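Local coordinates for protein D-glucosaminate-6-phosphate ammonia lyase (Salmonella typhimurium, PDB 7LCE) that belongs to the selenocysteine synthase-like family of pyridoxal-phosphate-dependent proteins and carries its cofactor covalently bound to a lysine, at residues Ala155-Lys160 and Pro185-Ala190. Numbering follows the deposited sequence.
Sequences ALLYVK and PLIVDA
A right-handed beta-alpha-beta crossover, strand 153-159, helix 172-181 and strand 186-189, sets two neighbouring parallel strands in the central mixed seven-stranded sheet of the PLP-dependent aminotransferase fold, with Leu156 paired to Leu186 and Val159 to Asp189. The two short strand segments are twisted 22° against each other. Five backbone hydrogen bonds join them: Leu156 N gives to Pro185 O and Ile187 N to Leu156 O (2.7 Å), then Tyr158 N to Ile187 O, Asp189 N to Tyr158 O, and Lys160 N to Asp189 O (2.9 Å). Leu156 and Tyr158 on one strand, Ile187 and Asp189 on the other, thus each use both N and O in the pairing. On the face covered by helix 73-86, Ile187 CD1 meets Ala155 CB at 3.8 Å. Leu157 crosses Ile187 obliquely; chi1 (-176°) puts its CG anti to the backbone N and chi2 (73°) then sets CD1, which touches Ile187 CG2 at 3.5 Å. On the other face, under helix 172-181, Leu186 CD1 reaches Leu156 CB at 3.8 Å. Tyr158 turns its ring out of the strand pair, edge-to-face with Phe175 and with His112. Buried Asp189 has OD2 close to N1 of the modified lysine at position 213, consistent with the aspartate facing the pyridine nitrogen in this fold type. The Val159 side chain lies beside that of Asp189, both pointing the same way, and its CG1 packs 3.5 Å from Asp189 OD2.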
ATOM      1  N   ALA A 155      -6.557 -22.843 -15.011  1.00 56.84           N
ATOM      2  CA  ALA A 155      -6.858 -24.220 -15.384  1.00 45.70           C
ATOM      3  C   ALA A 155      -7.699 -24.863 -14.291  1.00 55.27           C
ATOM      4  O   ALA A 155      -7.759 -24.373 -13.157  1.00 57.79           O
ATOM      5  CB  ALA A 155      -5.578 -25.033 -15.613  1.00 43.20           C
ATOM      6  N   LEU A 156      -8.341 -25.972 -14.648  1.00 50.19           N
ATOM      7  CA  LEU A 156      -9.022 -26.843 -13.701  1.00 44.30           C
ATOM      8  C   LEU A 156      -8.237 -28.141 -13.576  1.00 58.90           C
ATOM      9  O   LEU A 156      -7.690 -28.640 -14.565  1.00 66.43           O
ATOM     10  CB  LEU A 156     -10.456 -27.147 -14.145  1.00 42.93           C
ATOM     11  CG  LEU A 156     -11.531 -26.070 -13.992  1.00 54.86           C
ATOM     12  CD1 LEU A 156     -11.343 -24.949 -15.003  1.00 50.85           C
ATOM     13  CD2 LEU A 156     -12.921 -26.686 -14.122  1.00 49.84           C
ATOM     14  N   LEU A 157      -8.179 -28.689 -12.364  1.00 50.44           N
ATOM     15  CA  LEU A 157      -7.399 -29.891 -12.096  1.00 46.42           C
ATOM     16  C   LEU A 157      -8.293 -30.965 -11.494  1.00 60.06           C
ATOM     17  O   LEU A 157      -8.942 -30.736 -10.467  1.00 66.46           O
ATOM     18  CB  LEU A 157      -6.226 -29.592 -11.163  1.00 59.14           C
ATOM     19  CG  LEU A 157      -5.311 -30.791 -10.910  1.00 56.90           C
ATOM     20  CD1 LEU A 157      -4.485 -31.086 -12.139  1.00 54.42           C
ATOM     21  CD2 LEU A 157      -4.412 -30.555  -9.711  1.00 50.58           C
ATOM     22  N   TYR A 158      -8.318 -32.131 -12.130  1.00 67.12           N
ATOM     23  CA  TYR A 158      -8.998 -33.310 -11.616  1.00 61.46           C
ATOM     24  C   TYR A 158      -7.954 -34.373 -11.302  1.00 56.13           C
ATOM     25  O   TYR A 158      -7.112 -34.685 -12.148  1.00 66.96           O
ATOM     26  CB  TYR A 158     -10.016 -33.842 -12.628  1.00 56.79           C
ATOM     27  CG  TYR A 158     -10.909 -34.938 -12.093  1.00 59.57           C
ATOM     28  CD1 TYR A 158     -10.484 -36.262 -12.073  1.00 62.85           C
ATOM     29  CD2 TYR A 158     -12.185 -34.655 -11.624  1.00 59.00           C
ATOM     30  CE1 TYR A 158     -11.299 -37.272 -11.590  1.00 62.27           C
ATOM     31  CE2 TYR A 158     -13.009 -35.659 -11.139  1.00 79.01           C
ATOM     32  CZ  TYR A 158     -12.560 -36.965 -11.125  1.00 69.79           C
ATOM     33  OH  TYR A 158     -13.370 -37.972 -10.645  1.00 70.02           O
ATOM     34  N   VAL A 159      -8.008 -34.923 -10.093  1.00 53.74           N
ATOM     35  CA  VAL A 159      -7.040 -35.913  -9.636  1.00 63.46           C
ATOM     36  C   VAL A 159      -7.760 -37.246  -9.487  1.00 61.49           C
ATOM     37  O   VAL A 159      -8.711 -37.361  -8.704  1.00 75.04           O
ATOM     38  CB  VAL A 159      -6.382 -35.495  -8.311  1.00 64.79           C
ATOM     39  CG1 VAL A 159      -5.270 -36.466  -7.942  1.00 56.55           C
ATOM     40  CG2 VAL A 159      -5.849 -34.073  -8.401  1.00 62.38           C
ATOM     41  N   LYS A 160      -7.307 -38.252 -10.233  1.00 61.92           N
ATOM     42  CA  LYS A 160      -7.818 -39.614 -10.115  1.00 68.57           C
ATOM     43  C   LYS A 160      -6.826 -40.427  -9.295  1.00 77.66           C
ATOM     44  O   LYS A 160      -5.704 -40.686  -9.744  1.00 75.35           O
ATOM     45  CB  LYS A 160      -8.029 -40.247 -11.486  1.00 72.69           C
ATOM     46  CG  LYS A 160      -8.353 -41.732 -11.431  1.00 75.73           C
ATOM     47  CD  LYS A 160      -9.686 -41.996 -10.754  1.00 71.64           C
ATOM     48  CE  LYS A 160      -9.986 -43.486 -10.702  1.00 63.04           C
ATOM     49  NZ  LYS A 160     -11.296 -43.771 -10.052  1.00 90.03           N
ATOM     50  N   PRO A 185      -8.308 -24.762 -19.948  1.00 58.35           N
ATOM     51  CA  PRO A 185      -7.832 -26.139 -20.105  1.00 58.31           C
ATOM     52  C   PRO A 185      -8.112 -26.958 -18.855  1.00 62.91           C
ATOM     53  O   PRO A 185      -7.991 -26.469 -17.729  1.00 67.88           O
ATOM     54  CB  PRO A 185      -6.329 -25.968 -20.347  1.00 61.22           C
ATOM     55  CG  PRO A 185      -5.992 -24.704 -19.640  1.00 58.63           C
ATOM     56  CD  PRO A 185      -7.195 -23.808 -19.800  1.00 55.39           C
ATOM     57  N   LEU A 186      -8.495 -28.214 -19.064  1.00 66.92           N
ATOM     58  CA  LEU A 186      -8.718 -29.156 -17.976  1.00 53.96           C
ATOM     59  C   LEU A 186      -7.524 -30.091 -17.869  1.00 59.06           C
ATOM     60  O   LEU A 186      -7.141 -30.732 -18.852  1.00 77.64           O
ATOM     61  CB  LEU A 186      -9.996 -29.968 -18.198  1.00 63.45           C
ATOM     62  CG  LEU A 186     -10.198 -31.116 -17.204  1.00 55.24           C
ATOM     63  CD1 LEU A 186     -10.254 -30.587 -15.778  1.00 55.06           C
ATOM     64  CD2 LEU A 186     -11.444 -31.915 -17.532  1.00 64.72           C
ATOM     65  N   ILE A 187      -6.944 -30.168 -16.676  1.00 66.32           N
ATOM     66  CA  ILE A 187      -5.769 -30.987 -16.414  1.00 57.45           C
ATOM     67  C   ILE A 187      -6.196 -32.148 -15.531  1.00 62.65           C
ATOM     68  O   ILE A 187      -6.885 -31.950 -14.523  1.00 71.50           O
ATOM     69  CB  ILE A 187      -4.652 -30.165 -15.749  1.00 51.52           C
ATOM     70  CG1 ILE A 187      -4.309 -28.951 -16.612  1.00 51.35           C
ATOM     71  CG2 ILE A 187      -3.415 -31.017 -15.515  1.00 39.09           C
ATOM     72  CD1 ILE A 187      -3.240 -28.064 -16.023  1.00 40.39           C
ATOM     73  N   VAL A 188      -5.791 -33.357 -15.906  1.00 61.40           N
ATOM     74  CA  VAL A 188      -6.148 -34.567 -15.179  1.00 60.19           C
ATOM     75  C   VAL A 188      -4.871 -35.238 -14.699  1.00 68.76           C
ATOM     76  O   VAL A 188      -3.966 -35.509 -15.496  1.00 71.33           O
ATOM     77  CB  VAL A 188      -6.978 -35.533 -16.043  1.00 56.77           C
ATOM     78  CG1 VAL A 188      -7.138 -36.860 -15.330  1.00 60.31           C
ATOM     79  CG2 VAL A 188      -8.335 -34.931 -16.347  1.00 66.27           C
ATOM     80  N   ASP A 189      -4.801 -35.497 -13.398  1.00 68.06           N
ATOM     81  CA  ASP A 189      -3.705 -36.256 -12.813  1.00 55.87           C
ATOM     82  C   ASP A 189      -4.132 -37.717 -12.745  1.00 71.52           C
ATOM     83  O   ASP A 189      -4.945 -38.097 -11.895  1.00 76.16           O
ATOM     84  CB  ASP A 189      -3.353 -35.705 -11.434  1.00 49.12           C
ATOM     85  CG  ASP A 189      -2.299 -36.533 -10.720  1.00 73.23           C
ATOM     86  OD1 ASP A 189      -1.645 -37.384 -11.363  1.00 72.35           O
ATOM     87  OD2 ASP A 189      -2.114 -36.319  -9.503  1.00 67.86           O
ATOM     88  N   ALA A 190      -3.579 -38.536 -13.638  1.00 64.09           N
ATOM     89  CA  ALA A 190      -3.859 -39.965 -13.652  1.00 57.89           C
ATOM     90  C   ALA A 190      -2.549 -40.734 -13.552  1.00 74.53           C
ATOM     91  O   ALA A 190      -2.253 -41.587 -14.395  1.00 81.82           O
ATOM     92  CB  ALA A 190      -4.621 -40.354 -14.918  1.00 58.26           C
TER